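Local coordinates for protein homoserine O-acetyltransferase (Bacillus anthracis str. 'Ames Ancestor', PDB 3I1I) that probably transfers an acetyl group from acetyl-CoA to the hydroxyl of homoserine, a step toward methionine, using an alpha/beta hydrolase fold, at residues N21-P26 with D118-D123. Sequence-based numbering, arbitrary orientation.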
ATOM      1  N   ASN A  21      12.821 -25.487  -0.629  1.00 31.15           N
ATOM      2  CA  ASN A  21      12.554 -25.565  -2.077  1.00 30.93           C
ATOM      3  C   ASN A  21      13.648 -26.266  -2.865  1.00 30.86           C
ATOM      4  O   ASN A  21      13.599 -26.315  -4.089  1.00 30.83           O
ATOM      5  CB  ASN A  21      12.259 -24.191  -2.700  1.00 30.71           C
ATOM      6  CG  ASN A  21      13.423 -23.230  -2.589  1.00 31.54           C
ATOM      7  OD1 ASN A  21      14.581 -23.631  -2.533  1.00 29.79           O
ATOM      8  ND2 ASN A  21      13.106 -21.929  -2.559  1.00 33.31           N
ATOM      9  N   GLY A  22      14.650 -26.791  -2.177  1.00 30.99           N
ATOM     10  CA  GLY A  22      15.628 -27.619  -2.831  1.00 30.14           C
ATOM     11  C   GLY A  22      16.876 -26.905  -3.233  1.00 30.19           C
ATOM     12  O   GLY A  22      17.810 -27.554  -3.656  1.00 31.05           O
ATOM     13  N   ARG A  23      16.932 -25.587  -3.129  1.00 29.71           N
ATOM     14  CA  ARG A  23      18.163 -24.876  -3.472  1.00 29.94           C
ATOM     15  C   ARG A  23      19.256 -25.134  -2.389  1.00 30.24           C
ATOM     16  O   ARG A  23      18.942 -25.168  -1.191  1.00 30.45           O
ATOM     17  CB  ARG A  23      17.861 -23.391  -3.596  1.00 30.44           C
ATOM     18  CG  ARG A  23      19.041 -22.525  -3.986  1.00 30.72           C
ATOM     19  CD  ARG A  23      19.335 -22.607  -5.461  1.00 31.94           C
ATOM     20  NE  ARG A  23      20.377 -21.635  -5.782  1.00 33.28           N
ATOM     21  CZ  ARG A  23      20.179 -20.333  -5.974  1.00 33.52           C
ATOM     22  NH1 ARG A  23      18.953 -19.805  -5.923  1.00 31.39           N
ATOM     23  NH2 ARG A  23      21.224 -19.553  -6.218  1.00 35.78           N
ATOM     24  N   THR A  24      20.517 -25.339  -2.807  1.00 29.48           N
ATOM     25  CA  THR A  24      21.604 -25.576  -1.860  1.00 28.98           C
ATOM     26  C   THR A  24      22.666 -24.492  -1.984  1.00 28.87           C
ATOM     27  O   THR A  24      23.210 -24.301  -3.060  1.00 30.19           O
ATOM     28  CB  THR A  24      22.214 -27.009  -2.011  1.00 29.17           C
ATOM     29  OG1 THR A  24      21.186 -27.991  -1.769  1.00 29.91           O
ATOM     30  CG2 THR A  24      23.354 -27.243  -1.014  1.00 26.42           C
ATOM     31  N   ILE A  25      22.923 -23.749  -0.904  1.00 27.55           N
ATOM     32  CA  ILE A  25      23.954 -22.726  -0.909  1.00 26.84           C
ATOM     33  C   ILE A  25      24.610 -22.710   0.474  1.00 26.97           C
ATOM     34  O   ILE A  25      24.050 -23.247   1.424  1.00 26.89           O
ATOM     35  CB  ILE A  25      23.370 -21.304  -1.270  1.00 27.10           C
ATOM     36  CG1 ILE A  25      22.248 -20.898  -0.293  1.00 26.87           C
ATOM     37  CG2 ILE A  25      22.848 -21.271  -2.690  1.00 23.95           C
ATOM     38  CD1 ILE A  25      21.987 -19.387  -0.190  1.00 25.15           C
ATOM     39  N   PRO A  26      25.825 -22.160   0.580  1.00 26.81           N
ATOM     40  CA  PRO A  26      26.381 -21.854   1.903  1.00 26.25           C
ATOM     41  C   PRO A  26      25.585 -20.748   2.627  1.00 26.11           C
ATOM     42  O   PRO A  26      25.161 -19.763   2.009  1.00 24.44           O
ATOM     43  CB  PRO A  26      27.821 -21.351   1.601  1.00 25.87           C
ATOM     44  CG  PRO A  26      28.120 -21.760   0.202  1.00 26.27           C
ATOM     45  CD  PRO A  26      26.801 -21.936  -0.510  1.00 27.15           C
ATOM     46  N   ASP A 118      29.325 -12.207  -7.462  1.00 41.89           N
ATOM     47  CA  ASP A 118      28.311 -11.159  -7.428  1.00 41.70           C
ATOM     48  C   ASP A 118      27.268 -11.454  -6.356  1.00 40.60           C
ATOM     49  O   ASP A 118      27.099 -12.606  -5.903  1.00 39.98           O
ATOM     50  CB  ASP A 118      27.591 -11.072  -8.775  1.00 42.28           C
ATOM     51  CG  ASP A 118      28.525 -10.692  -9.930  1.00 45.60           C
ATOM     52  OD1 ASP A 118      29.351  -9.766  -9.758  1.00 49.08           O
ATOM     53  OD2 ASP A 118      28.406 -11.305 -11.021  1.00 48.33           O
ATOM     54  N   GLU A 119      26.544 -10.405  -5.980  1.00 39.41           N
ATOM     55  CA  GLU A 119      25.433 -10.532  -5.045  1.00 38.53           C
ATOM     56  C   GLU A 119      24.377 -11.428  -5.635  1.00 36.46           C
ATOM     57  O   GLU A 119      24.193 -11.436  -6.836  1.00 36.08           O
ATOM     58  CB  GLU A 119      24.840  -9.176  -4.720  1.00 38.88           C
ATOM     59  CG  GLU A 119      25.697  -8.431  -3.750  1.00 42.01           C
ATOM     60  CD  GLU A 119      25.252  -7.000  -3.521  1.00 46.30           C
ATOM     61  OE1 GLU A 119      24.242  -6.548  -4.141  1.00 46.67           O
ATOM     62  OE2 GLU A 119      25.940  -6.337  -2.698  1.00 49.72           O
ATOM     63  N   TYR A 120      23.727 -12.212  -4.783  1.00 34.42           N
ATOM     64  CA  TYR A 120      22.614 -13.055  -5.197  1.00 33.06           C
ATOM     65  C   TYR A 120      21.484 -12.227  -5.817  1.00 32.18           C
ATOM     66  O   TYR A 120      20.890 -12.624  -6.824  1.00 31.69           O
ATOM     67  CB  TYR A 120      22.050 -13.814  -3.995  1.00 32.83           C
ATOM     68  CG  TYR A 120      22.851 -15.024  -3.574  1.00 32.29           C
ATOM     69  CD1 TYR A 120      22.755 -16.211  -4.279  1.00 32.51           C
ATOM     70  CD2 TYR A 120      23.669 -14.998  -2.459  1.00 30.74           C
ATOM     71  CE1 TYR A 120      23.468 -17.322  -3.913  1.00 30.87           C
ATOM     72  CE2 TYR A 120      24.386 -16.113  -2.083  1.00 31.25           C
ATOM     73  CZ  TYR A 120      24.274 -17.274  -2.821  1.00 30.97           C
ATOM     74  OH  TYR A 120      24.947 -18.409  -2.465  1.00 31.47           O
ATOM     75  N   ALA A 121      21.185 -11.086  -5.200  1.00 30.80           N
ATOM     76  CA  ALA A 121      20.054 -10.278  -5.610  1.00 30.39           C
ATOM     77  C   ALA A 121      18.801 -11.163  -5.713  1.00 29.43           C
ATOM     78  O   ALA A 121      18.591 -12.022  -4.855  1.00 29.83           O
ATOM     79  CB  ALA A 121      20.376  -9.536  -6.923  1.00 29.02           C
HETATM   80  N   MSE A 122      17.994 -10.991  -6.757  1.00 29.01           N
HETATM   81  CA  MSE A 122      16.779 -11.802  -6.942  1.00 29.00           C
HETATM   82  C   MSE A 122      17.045 -13.256  -7.329  1.00 28.86           C
HETATM   83  O   MSE A 122      16.096 -14.069  -7.401  1.00 29.10           O
HETATM   84  CB  MSE A 122      15.818 -11.153  -7.941  1.00 28.92           C
HETATM   85  CG  MSE A 122      15.345  -9.771  -7.521  1.00 30.16           C
HETATM   86 SE   MSE A 122      14.678  -9.664  -5.660  0.65 33.75          SE
HETATM   87  CE  MSE A 122      13.265 -10.998  -5.793  1.00 27.20           C
ATOM     88  N   ASP A 123      18.311 -13.621  -7.527  1.00 28.24           N
ATOM     89  CA  ASP A 123      18.655 -15.034  -7.596  1.00 27.84           C
ATOM     90  C   ASP A 123      18.680 -15.700  -6.207  1.00 27.04           C
ATOM     91  O   ASP A 123      18.832 -16.919  -6.113  1.00 25.62           O
ATOM     92  CB  ASP A 123      19.987 -15.252  -8.328  1.00 28.28           C
ATOM     93  CG  ASP A 123      20.316 -16.744  -8.523  1.00 30.21           C
ATOM     94  OD1 ASP A 123      19.451 -17.482  -9.036  1.00 28.73           O
ATOM     95  OD2 ASP A 123      21.419 -17.183  -8.116  1.00 34.44           O
TER
HETATM   96  O   HOH W   1      26.008 -18.435   0.088  1.00 29.24           O
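Arg23 carries the polar half of this contact. Its CB points toward residues 118-123. CG lies anti to the backbone N (chi1 -178°), and the chain bends at chi2 (78°) before CD and NE lead on to the guanidinium. Arg23 NH1 gives a nearly straight hydrogen bond to the backbone O of Asp123, at 2.9 Å. This oxygen sits at the guanidinium edge, in its plane, and NH1 approaches almost along the C=O axis. Arg23 NH2 forms a salt bridge with Asp123 OD2 at 3.0 Å; as a hydrogen bond it is weak, with an angle of 134° at the hydrogen. Asp123 is therefore held at its carbonyl and, more weakly, at its carboxylate. Arg23 NH2 also lies at the edge of the Tyr120 ring, 3.9 Å from Tyr120 CE1. The backbone N of Arg23 donates to Asn21 OD1, which makes an Asx turn.

The contact joins the start of strand 24-34, in the central sheet of the alpha/beta hydrolase fold, to the loop between strand 87-91 and helix 129-142. Helix 277-289 packs on that loop through Met122. Tyr120 and Ile25 meet tip to tip. Tyr120 OH lies 3.5 Å from Ile25 CB, and Ile25 CD1 is 4.1 Å from Tyr120 CZ. Phe124 packs edge-to-face with the tyrosine ring. In the ring plane, Tyr120 OH donates to a water, which donates in turn to Pro26 O.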